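Nickel-dependent hydrogenase large subunit (Allochromatium vinosum, PDB 3MYR) catalyses the reversible oxidation of molecular hydrogen at a nickel-iron centre, as the large subunit of a membrane-bound heterodimeric [NiFe] hydrogenase. Local coordinates at residues 282-287 / 510-515; 298-303 / 482-487; 69-74 / 488-493; 377-382 / 505-510; 316-319 / 323-326. One frame throughout, in Å; residues are numbered along the deposited sequence.

Interaction 1: 282-287 / 510-515; sequences LCYGDL and STWNAG. With NFV (Ni-Fe oxidized active center), chain N.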
# COMPACT_ATOMS: atom_id res chain seq x y z
N LEU B 282 8.83 -18.57 -0.08
CA LEU B 282 8.54 -18.65 -1.48
C LEU B 282 8.82 -17.30 -2.17
O LEU B 282 8.37 -16.24 -1.68
CB LEU B 282 7.07 -19.08 -1.64
CG LEU B 282 6.40 -18.96 -3.01
CD1 LEU B 282 6.95 -20.10 -3.89
CD2 LEU B 282 4.90 -19.06 -2.86
N CYS B 283 9.50 -17.37 -3.33
CA CYS B 283 9.71 -16.24 -4.22
C CYS B 283 9.34 -16.58 -5.65
O CYS B 283 9.75 -17.61 -6.15
CB CYS B 283 11.19 -15.84 -4.26
SG CYS B 283 11.80 -15.33 -2.65
N TYR B 284 8.66 -15.66 -6.33
CA TYR B 284 8.53 -15.77 -7.77
C TYR B 284 9.70 -15.12 -8.48
O TYR B 284 9.91 -15.39 -9.69
CB TYR B 284 7.22 -15.15 -8.24
CG TYR B 284 5.95 -15.68 -7.61
CD1 TYR B 284 5.88 -16.99 -7.09
CD2 TYR B 284 4.76 -14.89 -7.63
CE1 TYR B 284 4.67 -17.49 -6.55
CE2 TYR B 284 3.50 -15.40 -7.06
CZ TYR B 284 3.51 -16.67 -6.49
OH TYR B 284 2.32 -17.13 -5.94
N GLY B 285 10.43 -14.23 -7.79
CA GLY B 285 11.54 -13.51 -8.42
C GLY B 285 11.07 -12.30 -9.24
O GLY B 285 9.86 -12.14 -9.51
N ASP B 286 11.99 -11.40 -9.59
CA ASP B 286 11.63 -10.17 -10.30
C ASP B 286 12.88 -9.41 -10.74
O ASP B 286 13.99 -9.75 -10.32
CB ASP B 286 10.80 -9.26 -9.39
CG ASP B 286 9.82 -8.39 -10.19
OD1 ASP B 286 8.74 -8.06 -9.66
OD2 ASP B 286 10.15 -7.97 -11.34
N LEU B 287 12.68 -8.37 -11.53
CA LEU B 287 13.68 -7.37 -11.85
C LEU B 287 14.73 -7.89 -12.84
O LEU B 287 15.91 -8.08 -12.50
CB LEU B 287 14.31 -6.72 -10.63
CG LEU B 287 13.25 -5.98 -9.77
CD1 LEU B 287 13.87 -5.73 -8.37
CD2 LEU B 287 12.79 -4.63 -10.42
N SER B 510 0.30 -10.72 1.29
CA SER B 510 -0.29 -10.79 2.62
C SER B 510 -1.40 -11.84 2.63
O SER B 510 -1.72 -12.30 3.70
CB SER B 510 -0.82 -9.42 3.07
OG SER B 510 0.29 -8.61 3.35
N THR B 511 -1.94 -12.26 1.46
CA THR B 511 -2.80 -13.48 1.44
C THR B 511 -2.04 -14.68 1.97
O THR B 511 -2.50 -15.36 2.87
CB THR B 511 -3.43 -13.80 0.04
OG1 THR B 511 -3.85 -12.57 -0.56
CG2 THR B 511 -4.66 -14.72 0.22
N TRP B 512 -0.86 -14.95 1.40
CA TRP B 512 -0.00 -16.03 1.92
C TRP B 512 0.25 -15.87 3.41
O TRP B 512 0.03 -16.82 4.19
CB TRP B 512 1.40 -15.98 1.21
CG TRP B 512 1.33 -16.42 -0.22
CD1 TRP B 512 1.27 -15.62 -1.31
CD2 TRP B 512 1.34 -17.78 -0.70
NE1 TRP B 512 1.28 -16.39 -2.46
CE2 TRP B 512 1.30 -17.72 -2.12
CE3 TRP B 512 1.38 -19.04 -0.06
CZ2 TRP B 512 1.31 -18.88 -2.93
CZ3 TRP B 512 1.38 -20.20 -0.86
CH2 TRP B 512 1.36 -20.12 -2.30
N ASN B 513 0.82 -14.71 3.80
CA ASN B 513 1.33 -14.62 5.19
C ASN B 513 0.23 -14.57 6.25
O ASN B 513 0.35 -15.15 7.34
CB ASN B 513 2.23 -13.36 5.32
CG ASN B 513 3.53 -13.50 4.53
OD1 ASN B 513 4.00 -14.61 4.29
ND2 ASN B 513 4.14 -12.38 4.20
N ALA B 514 -0.83 -13.80 5.98
CA ALA B 514 -1.86 -13.51 6.99
C ALA B 514 -3.05 -14.49 6.91
O ALA B 514 -4.04 -14.40 7.69
CB ALA B 514 -2.36 -12.11 6.74
N GLY B 515 -3.06 -15.34 5.89
CA GLY B 515 -4.24 -16.16 5.59
C GLY B 515 -4.42 -17.19 6.70
O GLY B 515 -3.49 -17.48 7.46
FE NFV N . 0.65 -5.37 -1.32
NI NFV N . -0.98 -3.23 0.03
C1 NFV N . 0.77 -6.28 -2.60
O1 NFV N . 0.93 -7.02 -3.58
C2 NFV N . 2.56 -5.30 -1.24
N2 NFV N . 3.74 -5.25 -1.22
C3 NFV N . 0.59 -6.85 -0.15
N3 NFV N . 0.52 -7.78 0.56
O4 NFV N . 0.61 -4.20 0.28
O HOH W 1 1.26 -14.81 -4.86
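Leu-282 and Trp-512 carry most of this contact: the leucine sets one methyl branch on the indole. Its CD2 lies 3.8 Å from the centroid of the six-membered ring of Trp-512, 20° off the ring normal, meeting the criterion for a CH-pi contact over the face. The nearest ring atom is CZ2 of Trp-512, 3.6 Å from CD2 of Leu-282, and the methyl is offset from the ring centre toward the rim. CG of Leu-282 stands anti to its backbone N (chi1 167°), which carries CD2 over the indole, and the two side chains meet nearly at right angles. Tyr-284 comes instead to the indole edge, its OH 3.6 Å from CZ2 of Trp-512. A water lying in the indole plane joins the polar ends: it accepts from OH of Tyr-284 at 2.8 Å and from NE1 of Trp-512 at 2.9 Å, giving both buried donors an acceptor. Pro-379 and Trp-381 of strand 378-381 also touch the indole. At the start of 510-515, Ser-510 donates to N3 of the Ni-Fe centre from its backbone N at 3.0 Å and from OG at 2.9 Å, a double grip on a diatomic iron ligand characteristic of the [NiFe] hydrogenase active site.

Interaction 2: 298-303 / 482-487; sequences FLFPRG and IMEAPR. With NFV (Ni-Fe oxidized active center), chain N.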
# COMPACT_ATOMS: atom_id res chain seq x y z
N PHE B 298 16.94 -12.42 -13.42
CA PHE B 298 16.28 -11.69 -12.33
C PHE B 298 17.32 -11.21 -11.30
O PHE B 298 18.24 -11.93 -10.94
CB PHE B 298 15.25 -12.59 -11.64
CG PHE B 298 13.91 -12.70 -12.35
CD1 PHE B 298 12.92 -13.57 -11.83
CD2 PHE B 298 13.61 -11.94 -13.48
CE1 PHE B 298 11.64 -13.66 -12.42
CE2 PHE B 298 12.36 -12.04 -14.12
CZ PHE B 298 11.36 -12.92 -13.57
N LEU B 299 17.15 -10.02 -10.77
CA LEU B 299 17.85 -9.66 -9.54
C LEU B 299 17.36 -10.52 -8.32
O LEU B 299 18.17 -11.09 -7.59
CB LEU B 299 17.67 -8.16 -9.26
CG LEU B 299 18.26 -7.68 -7.93
CD1 LEU B 299 19.77 -7.99 -7.96
CD2 LEU B 299 18.07 -6.21 -7.88
N PHE B 300 16.07 -10.68 -8.15
CA PHE B 300 15.56 -11.57 -7.11
C PHE B 300 15.21 -12.90 -7.76
O PHE B 300 14.35 -12.93 -8.64
CB PHE B 300 14.28 -10.98 -6.51
CG PHE B 300 14.50 -9.72 -5.70
CD1 PHE B 300 15.39 -9.70 -4.65
CD2 PHE B 300 13.65 -8.64 -5.85
CE1 PHE B 300 15.54 -8.55 -3.86
CE2 PHE B 300 13.77 -7.50 -5.05
CZ PHE B 300 14.70 -7.45 -4.06
N PRO B 301 15.83 -14.01 -7.31
CA PRO B 301 15.61 -15.27 -8.01
C PRO B 301 14.27 -15.89 -7.63
O PRO B 301 13.76 -15.63 -6.53
CB PRO B 301 16.78 -16.15 -7.54
CG PRO B 301 17.08 -15.58 -6.16
CD PRO B 301 16.86 -14.11 -6.28
N ARG B 302 13.76 -16.73 -8.55
CA ARG B 302 12.58 -17.56 -8.31
C ARG B 302 13.00 -18.82 -7.56
O ARG B 302 13.99 -19.45 -7.91
CB ARG B 302 11.97 -17.97 -9.65
CG ARG B 302 10.72 -18.86 -9.52
CD ARG B 302 9.93 -18.98 -10.86
NE ARG B 302 9.52 -17.64 -11.22
CZ ARG B 302 9.03 -17.27 -12.40
NH1 ARG B 302 8.80 -15.96 -12.66
NH2 ARG B 302 8.83 -18.18 -13.32
N GLY B 303 12.20 -19.23 -6.59
CA GLY B 303 12.42 -20.53 -5.94
C GLY B 303 11.74 -20.60 -4.58
O GLY B 303 11.11 -19.66 -4.11
N ILE B 482 3.59 -12.12 -12.70
CA ILE B 482 4.25 -12.28 -11.41
C ILE B 482 5.04 -11.05 -11.06
O ILE B 482 5.41 -10.22 -11.92
CB ILE B 482 5.17 -13.57 -11.32
CG1 ILE B 482 6.24 -13.55 -12.38
CG2 ILE B 482 4.39 -14.79 -11.55
CD1 ILE B 482 7.59 -12.75 -11.96
N MET B 483 5.28 -10.87 -9.77
CA MET B 483 6.05 -9.73 -9.33
C MET B 483 6.53 -10.04 -7.91
O MET B 483 5.88 -10.84 -7.22
CB MET B 483 5.18 -8.50 -9.33
CG MET B 483 5.56 -7.58 -8.21
SD MET B 483 5.16 -5.99 -8.75
CE MET B 483 6.60 -5.06 -8.23
N GLU B 484 7.64 -9.46 -7.48
CA GLU B 484 8.02 -9.50 -6.07
C GLU B 484 7.63 -8.13 -5.57
O GLU B 484 8.28 -7.15 -5.90
CB GLU B 484 9.54 -9.73 -5.91
CG GLU B 484 10.02 -11.24 -5.97
CD GLU B 484 9.46 -12.17 -4.82
OE1 GLU B 484 9.20 -11.71 -3.65
OE2 GLU B 484 9.31 -13.38 -5.11
N ALA B 485 6.50 -8.05 -4.88
CA ALA B 485 6.02 -6.77 -4.34
C ALA B 485 6.78 -6.56 -3.01
O ALA B 485 7.37 -7.51 -2.50
CB ALA B 485 4.50 -6.87 -4.09
N PRO B 486 6.86 -5.31 -2.49
CA PRO B 486 7.55 -5.17 -1.17
C PRO B 486 7.15 -6.17 -0.05
O PRO B 486 7.99 -6.49 0.77
CB PRO B 486 7.19 -3.73 -0.73
CG PRO B 486 7.02 -3.02 -2.06
CD PRO B 486 6.29 -4.02 -2.96
N ARG B 487 5.90 -6.65 -0.04
CA ARG B 487 5.51 -7.64 0.95
C ARG B 487 5.72 -9.09 0.52
O ARG B 487 5.61 -9.97 1.35
CB ARG B 487 4.09 -7.38 1.46
CG ARG B 487 4.04 -6.08 2.26
CD ARG B 487 2.64 -5.43 2.31
NE ARG B 487 2.80 -4.10 2.94
CZ ARG B 487 3.27 -3.00 2.33
NH1 ARG B 487 3.60 -2.91 1.02
NH2 ARG B 487 3.53 -1.99 3.07
FE NFV N . 0.65 -5.37 -1.32
NI NFV N . -0.98 -3.23 0.03
C1 NFV N . 0.77 -6.28 -2.60
O1 NFV N . 0.93 -7.02 -3.58
C2 NFV N . 2.56 -5.30 -1.24
N2 NFV N . 3.74 -5.25 -1.22
C3 NFV N . 0.59 -6.85 -0.15
N3 NFV N . 0.52 -7.78 0.56
O4 NFV N . 0.61 -4.20 0.28
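Ile-482 opens the contact from strand 476-485, its CD1 standing 4.1 Å from CZ of Phe-298 and 3.5 Å from NH1 of Arg-302. The methyl meets the guanidinium at its edge, near the plane, and the two side chains cross at about a right angle. Placing CG1 between the backbone N and carbonyl carbon (chi1 58°) turns this branch of Ile-482 to the arginine, whose NE is held by the carbonyl oxygen of Tyr-284. Two residues on, CB of Glu-484 lies 4.3 Å from CD2 of Phe-300, a looser approach. The carboxylate of Glu-484 forms a salt bridge with Arg-393, which also makes a cation-pi contact with Phe-300. Ala-485 and Pro-486 then reach the Ni-Fe centre, CB of Ala-485 lying 3.4 Å from ligand N2. Arg-487 donates to that N2 from its backbone N at 2.8 Å (151°) and weakly from NH1 at 3.2 Å. NH2 of Arg-487 forms salt bridges with Asp-103 and Asp-553, anchoring the guanidinium beside the diatomic-ligand pocket of the [NiFe] site.

Interaction 3: 69-74 / 488-493; sequences GIASVR and GALGHW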
# COMPACT_ATOMS: atom_id res chain seq x y z
N GLY B 69 -0.70 -2.86 -10.61
CA GLY B 69 -0.65 -2.40 -11.98
C GLY B 69 0.39 -3.23 -12.73
O GLY B 69 0.15 -3.70 -13.82
N ILE B 70 1.59 -3.35 -12.19
CA ILE B 70 2.63 -4.11 -12.83
C ILE B 70 2.25 -5.61 -13.03
O ILE B 70 2.41 -6.15 -14.12
CB ILE B 70 3.99 -3.93 -12.06
CG1 ILE B 70 4.57 -2.59 -12.56
CG2 ILE B 70 4.98 -5.09 -12.44
CD1 ILE B 70 5.61 -2.17 -11.79
N ALA B 71 1.75 -6.26 -11.98
CA ALA B 71 1.38 -7.67 -12.09
C ALA B 71 0.27 -7.85 -13.15
O ALA B 71 0.28 -8.81 -13.93
CB ALA B 71 0.89 -8.18 -10.73
N SER B 72 -0.67 -6.89 -13.18
CA SER B 72 -1.77 -6.94 -14.13
C SER B 72 -1.32 -6.83 -15.57
O SER B 72 -1.71 -7.66 -16.40
CB SER B 72 -2.83 -5.86 -13.83
OG SER B 72 -3.93 -6.05 -14.69
N VAL B 73 -0.48 -5.86 -15.90
CA VAL B 73 -0.12 -5.67 -17.35
C VAL B 73 0.79 -6.86 -17.70
O VAL B 73 0.78 -7.35 -18.84
CB VAL B 73 0.60 -4.31 -17.65
CG1 VAL B 73 -0.37 -3.10 -17.46
CG2 VAL B 73 1.80 -4.14 -16.74
N ARG B 74 1.60 -7.33 -16.75
CA ARG B 74 2.43 -8.54 -17.01
C ARG B 74 1.56 -9.79 -17.26
O ARG B 74 1.95 -10.67 -18.05
CB ARG B 74 3.35 -8.86 -15.83
CG ARG B 74 4.60 -7.98 -15.78
CD ARG B 74 5.46 -8.29 -14.55
NE ARG B 74 6.67 -7.44 -14.50
CZ ARG B 74 7.55 -7.45 -13.50
NH1 ARG B 74 7.35 -8.25 -12.47
NH2 ARG B 74 8.62 -6.64 -13.51
N GLY B 488 6.09 -9.34 -0.73
CA GLY B 488 6.48 -10.69 -1.15
C GLY B 488 5.83 -11.03 -2.53
O GLY B 488 5.35 -10.13 -3.27
N ALA B 489 5.76 -12.32 -2.83
CA ALA B 489 5.43 -12.82 -4.15
C ALA B 489 3.97 -12.54 -4.48
O ALA B 489 3.11 -12.99 -3.74
CB ALA B 489 5.63 -14.36 -4.17
N LEU B 490 3.70 -11.97 -5.66
CA LEU B 490 2.39 -11.50 -6.04
C LEU B 490 2.17 -12.11 -7.40
O LEU B 490 3.09 -12.06 -8.23
CB LEU B 490 2.36 -9.95 -6.21
CG LEU B 490 1.18 -9.33 -7.00
CD1 LEU B 490 -0.12 -9.51 -6.21
CD2 LEU B 490 1.37 -7.77 -7.16
N GLY B 491 0.98 -12.67 -7.64
CA GLY B 491 0.65 -13.19 -8.97
C GLY B 491 -0.80 -12.81 -9.31
O GLY B 491 -1.67 -12.83 -8.39
N HIS B 492 -1.07 -12.50 -10.59
CA HIS B 492 -2.40 -12.30 -11.09
C HIS B 492 -2.56 -13.35 -12.17
O HIS B 492 -1.79 -13.36 -13.13
CB HIS B 492 -2.56 -10.93 -11.72
CG HIS B 492 -2.59 -9.80 -10.73
ND1 HIS B 492 -3.01 -8.54 -11.06
CD2 HIS B 492 -2.29 -9.76 -9.41
CE1 HIS B 492 -2.95 -7.76 -10.00
NE2 HIS B 492 -2.55 -8.49 -8.97
N TRP B 493 -3.57 -14.22 -12.03
CA TRP B 493 -3.81 -15.21 -13.09
C TRP B 493 -5.04 -14.75 -13.88
O TRP B 493 -6.09 -14.51 -13.28
CB TRP B 493 -4.09 -16.56 -12.45
CG TRP B 493 -2.87 -17.28 -11.99
CD1 TRP B 493 -2.28 -18.36 -12.62
CD2 TRP B 493 -2.14 -17.08 -10.76
NE1 TRP B 493 -1.22 -18.81 -11.87
CE2 TRP B 493 -1.10 -18.03 -10.75
CE3 TRP B 493 -2.19 -16.10 -9.73
CZ2 TRP B 493 -0.17 -18.11 -9.70
CZ3 TRP B 493 -1.30 -16.18 -8.68
CH2 TRP B 493 -0.28 -17.18 -8.66
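ND1 of His-492 and OG of Ser-72 are both hydrogen-bonded to one hydroxyl, that of Tyr-504, which joins the strand to the helix. His-68 ND1 pairs with NE2 of His-492, and both imidazole nitrogens thus have partners. Between these anchors the ring lies flat against Ala-71: CB of Ala-71 is 3.7 Å from the ring centroid of His-492 and just 4° off the normal, a CH-pi contact over the middle of the face. Every ring atom is about equally far from it, CD2 of His-492 at 3.8 Å from CB of Ala-71. The same methyl also touches CD2 of Leu-490 at 3.6 Å; chi1 of 163° swings CG of Leu-490 opposite its backbone N, which brings CD2 against that methyl. Ser-72 is more peripheral, its CB 3.9 Å from ND1 of His-492. Leu-490 also touches the Ni-Fe centre, linking helix packing to the pocket wall. The axes of the short segments approach to 7.7 Å at an angle of 42°. Helix 67-80 thereby rests on the middle strand of the antiparallel sheet 476-485, 488-497 and 500-507, while helix 53-58 touches Ser-72 and His-492, and helix 86-112 packs against Ile-70.

Interaction 4: 377-382 / 505-510; sequences KAPRWK and QAVVPS. With MG (magnesium ion), chain O; NFV (Ni-Fe oxidized active center), chain N.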
# COMPACT_ATOMS: atom_id res chain seq x y z
N LYS B 377 -8.50 -15.89 1.78
CA LYS B 377 -8.24 -17.28 1.37
C LYS B 377 -6.91 -17.79 2.00
O LYS B 377 -6.09 -16.98 2.46
CB LYS B 377 -8.19 -17.39 -0.14
CG LYS B 377 -9.53 -17.08 -0.83
CD LYS B 377 -9.37 -17.18 -2.33
CE LYS B 377 -10.71 -16.82 -3.00
NZ LYS B 377 -10.57 -16.74 -4.52
N ALA B 378 -6.71 -19.12 2.01
CA ALA B 378 -5.49 -19.74 2.52
C ALA B 378 -4.61 -20.35 1.42
O ALA B 378 -4.87 -21.47 0.99
CB ALA B 378 -5.83 -20.78 3.60
N PRO B 379 -3.61 -19.59 0.93
CA PRO B 379 -2.80 -20.09 -0.18
C PRO B 379 -1.80 -21.08 0.40
O PRO B 379 -1.27 -20.85 1.50
CB PRO B 379 -2.06 -18.80 -0.69
CG PRO B 379 -2.93 -17.70 -0.24
CD PRO B 379 -3.33 -18.17 1.17
N ARG B 380 -1.53 -22.14 -0.34
CA ARG B 380 -0.55 -23.15 0.07
C ARG B 380 0.32 -23.48 -1.15
O ARG B 380 -0.17 -23.42 -2.29
CB ARG B 380 -1.28 -24.44 0.57
CG ARG B 380 -2.11 -24.26 1.87
CD ARG B 380 -1.20 -23.89 3.01
NE ARG B 380 -1.91 -23.71 4.30
CZ ARG B 380 -2.32 -22.54 4.80
NH1 ARG B 380 -2.18 -21.41 4.11
NH2 ARG B 380 -2.91 -22.48 5.99
N TRP B 381 1.57 -23.87 -0.93
CA TRP B 381 2.46 -24.23 -2.02
C TRP B 381 2.71 -25.71 -1.87
O TRP B 381 3.32 -26.13 -0.87
CB TRP B 381 3.79 -23.44 -1.91
CG TRP B 381 4.72 -23.73 -3.09
CD1 TRP B 381 4.60 -23.25 -4.38
CD2 TRP B 381 5.85 -24.63 -3.10
NE1 TRP B 381 5.60 -23.77 -5.16
CE2 TRP B 381 6.36 -24.64 -4.42
CE3 TRP B 381 6.49 -25.41 -2.12
CZ2 TRP B 381 7.50 -25.39 -4.79
CZ3 TRP B 381 7.61 -26.20 -2.49
CH2 TRP B 381 8.09 -26.18 -3.83
N LYS B 382 2.19 -26.52 -2.81
CA LYS B 382 2.26 -28.00 -2.68
C LYS B 382 1.80 -28.47 -1.28
O LYS B 382 2.47 -29.29 -0.62
CB LYS B 382 3.71 -28.47 -2.95
CG LYS B 382 4.15 -28.28 -4.43
CD LYS B 382 5.53 -28.95 -4.72
CE LYS B 382 5.95 -28.59 -6.14
NZ LYS B 382 7.31 -29.17 -6.54
N GLN B 505 -7.79 -13.91 -11.06
CA GLN B 505 -7.62 -14.23 -9.65
C GLN B 505 -6.27 -13.66 -9.17
O GLN B 505 -5.20 -13.96 -9.75
CB GLN B 505 -7.66 -15.80 -9.50
CG GLN B 505 -9.08 -16.33 -9.73
CD GLN B 505 -10.00 -15.92 -8.55
OE1 GLN B 505 -9.59 -16.00 -7.39
NE2 GLN B 505 -11.26 -15.66 -8.84
N ALA B 506 -6.29 -12.94 -8.08
CA ALA B 506 -5.04 -12.45 -7.50
C ALA B 506 -4.72 -13.27 -6.28
O ALA B 506 -5.59 -13.52 -5.45
CB ALA B 506 -5.14 -10.93 -7.11
N VAL B 507 -3.46 -13.66 -6.14
CA VAL B 507 -2.97 -14.20 -4.88
C VAL B 507 -1.81 -13.30 -4.50
O VAL B 507 -0.82 -13.19 -5.20
CB VAL B 507 -2.48 -15.64 -5.01
CG1 VAL B 507 -2.13 -16.19 -3.63
CG2 VAL B 507 -3.55 -16.54 -5.75
N VAL B 508 -1.93 -12.72 -3.32
CA VAL B 508 -1.19 -11.50 -2.96
C VAL B 508 -0.28 -11.85 -1.73
O VAL B 508 -0.60 -12.77 -0.97
CB VAL B 508 -2.21 -10.38 -2.66
CG1 VAL B 508 -1.51 -9.06 -2.45
CG2 VAL B 508 -3.15 -10.25 -3.91
N PRO B 509 0.87 -11.18 -1.59
CA PRO B 509 1.77 -11.59 -0.49
C PRO B 509 1.13 -11.69 0.92
O PRO B 509 1.29 -12.70 1.60
CB PRO B 509 2.93 -10.58 -0.56
CG PRO B 509 2.54 -9.56 -1.60
CD PRO B 509 1.55 -10.25 -2.52
N SER B 510 0.30 -10.72 1.29
CA SER B 510 -0.29 -10.79 2.62
C SER B 510 -1.40 -11.84 2.63
O SER B 510 -1.72 -12.30 3.70
CB SER B 510 -0.82 -9.42 3.07
OG SER B 510 0.29 -8.61 3.35
MG MG O . -7.58 -13.59 -4.65
FE NFV N . 0.65 -5.37 -1.32
NI NFV N . -0.98 -3.23 0.03
C1 NFV N . 0.77 -6.28 -2.60
O1 NFV N . 0.93 -7.02 -3.58
C2 NFV N . 2.56 -5.30 -1.24
N2 NFV N . 3.74 -5.25 -1.22
C3 NFV N . 0.59 -6.85 -0.15
N3 NFV N . 0.52 -7.78 0.56
O4 NFV N . 0.61 -4.20 0.28
O HOH W 2 -9.51 -13.90 -3.76
O HOH W 3 -7.73 -15.46 -5.49
O HOH W 4 -6.73 -14.42 -2.93
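The second shell of the magnesium site is built here, where the amine of Lys-377 and the amide of Gln-505 come together, NZ of Lys-377 3.1 Å from OE1 of Gln-505. Both reach metal-bound waters: OE1 of Gln-505 accepts from one at 2.7 Å, whereas NZ of Lys-377 donates weakly to another. The lysine arrives fully extended beyond CG, and the glutamine folds at chi2 (-71°) to meet it nearly at a right angle. Gln-349 and Thr-350 also hold the lysine amine. The ion itself takes the carbonyl O of Ala-506 at 2.1 Å and three waters, with Glu-42 and His-561 completing six ligands. Further along, CG of Pro-379 packs on CG1 of Val-507 at 3.8 Å, joining strand 378-381 to strand 500-507. Val-508 and Pro-509 then line the Ni-Fe pocket; CG1 of Val-508 lies 3.4 Å from the ligand oxygen O1. This is the hydrated magnesium site at the C-terminal histidine of the large subunit.

Interaction 5: 316-319 / 323-326; sequences VDLE and EIQE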
# COMPACT_ATOMS: atom_id res chain seq x y z
N VAL B 316 9.74 -23.45 -8.84
CA VAL B 316 8.40 -22.97 -8.70
C VAL B 316 7.82 -22.92 -10.09
O VAL B 316 8.44 -22.41 -11.02
CB VAL B 316 8.39 -21.57 -8.01
CG1 VAL B 316 6.96 -21.02 -7.95
CG2 VAL B 316 8.94 -21.72 -6.55
N ASP B 317 6.62 -23.49 -10.22
CA ASP B 317 5.84 -23.49 -11.44
C ASP B 317 4.46 -22.83 -11.14
O ASP B 317 3.62 -23.34 -10.32
CB ASP B 317 5.70 -24.96 -11.91
CG ASP B 317 4.91 -25.12 -13.25
OD1 ASP B 317 4.88 -26.27 -13.75
OD2 ASP B 317 4.24 -24.16 -13.72
N LEU B 318 4.28 -21.65 -11.73
CA LEU B 318 3.07 -20.84 -11.57
C LEU B 318 1.82 -21.42 -12.22
O LEU B 318 0.67 -20.99 -11.94
CB LEU B 318 3.36 -19.41 -12.04
CG LEU B 318 4.35 -18.96 -10.97
CD1 LEU B 318 5.56 -18.37 -11.61
CD2 LEU B 318 3.67 -18.03 -9.99
N GLU B 319 2.02 -22.43 -13.05
CA GLU B 319 0.89 -22.95 -13.79
C GLU B 319 0.45 -24.38 -13.48
O GLU B 319 -0.61 -24.77 -13.94
CB GLU B 319 1.13 -22.80 -15.27
CG GLU B 319 1.40 -21.31 -15.57
CD GLU B 319 1.29 -20.99 -17.00
OE1 GLU B 319 0.30 -20.34 -17.45
OE2 GLU B 319 2.20 -21.43 -17.71
N GLU B 323 0.13 -27.17 -7.66
CA GLU B 323 1.20 -26.59 -6.90
C GLU B 323 0.74 -25.39 -6.01
O GLU B 323 0.59 -25.54 -4.77
CB GLU B 323 2.40 -26.33 -7.82
CG GLU B 323 3.43 -25.34 -7.28
CD GLU B 323 4.78 -25.42 -8.03
OE1 GLU B 323 5.60 -24.51 -7.88
OE2 GLU B 323 5.02 -26.41 -8.77
N ILE B 324 0.42 -24.26 -6.63
CA ILE B 324 -0.19 -23.13 -5.90
C ILE B 324 -1.70 -23.32 -5.89
O ILE B 324 -2.33 -23.36 -6.96
CB ILE B 324 0.10 -21.80 -6.54
CG1 ILE B 324 1.60 -21.50 -6.40
CG2 ILE B 324 -0.73 -20.67 -5.87
CD1 ILE B 324 2.11 -20.39 -7.27
N GLN B 325 -2.27 -23.41 -4.69
CA GLN B 325 -3.72 -23.52 -4.58
C GLN B 325 -4.20 -22.68 -3.44
O GLN B 325 -3.48 -22.56 -2.46
CB GLN B 325 -4.15 -24.97 -4.25
CG GLN B 325 -3.61 -26.03 -5.20
CD GLN B 325 -3.94 -27.45 -4.72
OE1 GLN B 325 -4.73 -28.09 -5.33
NE2 GLN B 325 -3.29 -27.93 -3.63
N GLU B 326 -5.45 -22.22 -3.51
CA GLU B 326 -6.00 -21.51 -2.38
C GLU B 326 -7.14 -22.31 -1.78
O GLU B 326 -8.04 -22.80 -2.53
CB GLU B 326 -6.54 -20.14 -2.80
CG GLU B 326 -5.44 -19.18 -3.30
CD GLU B 326 -5.99 -17.83 -3.72
OE1 GLU B 326 -5.73 -16.85 -2.97
OE2 GLU B 326 -6.66 -17.73 -4.80
O HOH W 5 1.06 -23.41 -9.47
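Glu-323 and Asp-317 make the tight part of this contact: the backbone N of Asp-317 donates to OE1 of Glu-323 at 2.7 Å, nearly straight at 171°. The N-H comes from above the carboxylate plane, 44° out of it. The side chain of Glu-323 is stretched out from CB onward (chi1 162°), and its carboxylate reaches the neighbouring backbone, where OE1 of Glu-323 also lies 3.3 Å from CA of Val-316. NE1 of Trp-381 hydrogen-bonds to the same OE1, so two N-H groups share one buried oxygen. Deeper in the contact, Leu-318 and Ile-324 run side by side, CD2 of the first to CD1 of the second 3.9 Å, and Tyr-284 touches both. The side chain of Asp-317 forms the looser, exposed side. Its CB merely passes OE2 of Glu-323 at 3.5 Å, while its OD2 accepts from the backbone N of Glu-319 at 2.9 Å, an Asx turn. A water bridges the carbonyl O of Asp-317, to which it donates, and the backbone N of Ile-324. Two N-H donors on OE1 would be expected to stabilise the ionised form of Glu-323, partly offsetting the nearby like charge of Asp-317.

In the fold
Interactions 1, 2 and 4 all reach the Ni-Fe centre: Arg-487 of interaction 2 grips one iron-bound diatomic, and Ser-510, shared by interactions 1 and 4, grips another; Leu-490 of interaction 3 touches it too. Interactions 1 and 2, centres about 8 Å apart, share the sheet of strands 281-288 and 300-305, and OD1 of Asp-286 lies 2.8 Å from N of Glu-484 on strand 476-485. Interactions 2, 3 and 4 lie on successive strands of one antiparallel sheet; N of Leu-490 is 2.9 Å from O of Met-483. A salt bridge from Asp-286 to Arg-74 ties interaction 1 to interaction 3. Interaction 5 joins interaction 4 through strands 324-327 and 378-381, their centres about 9 Å apart.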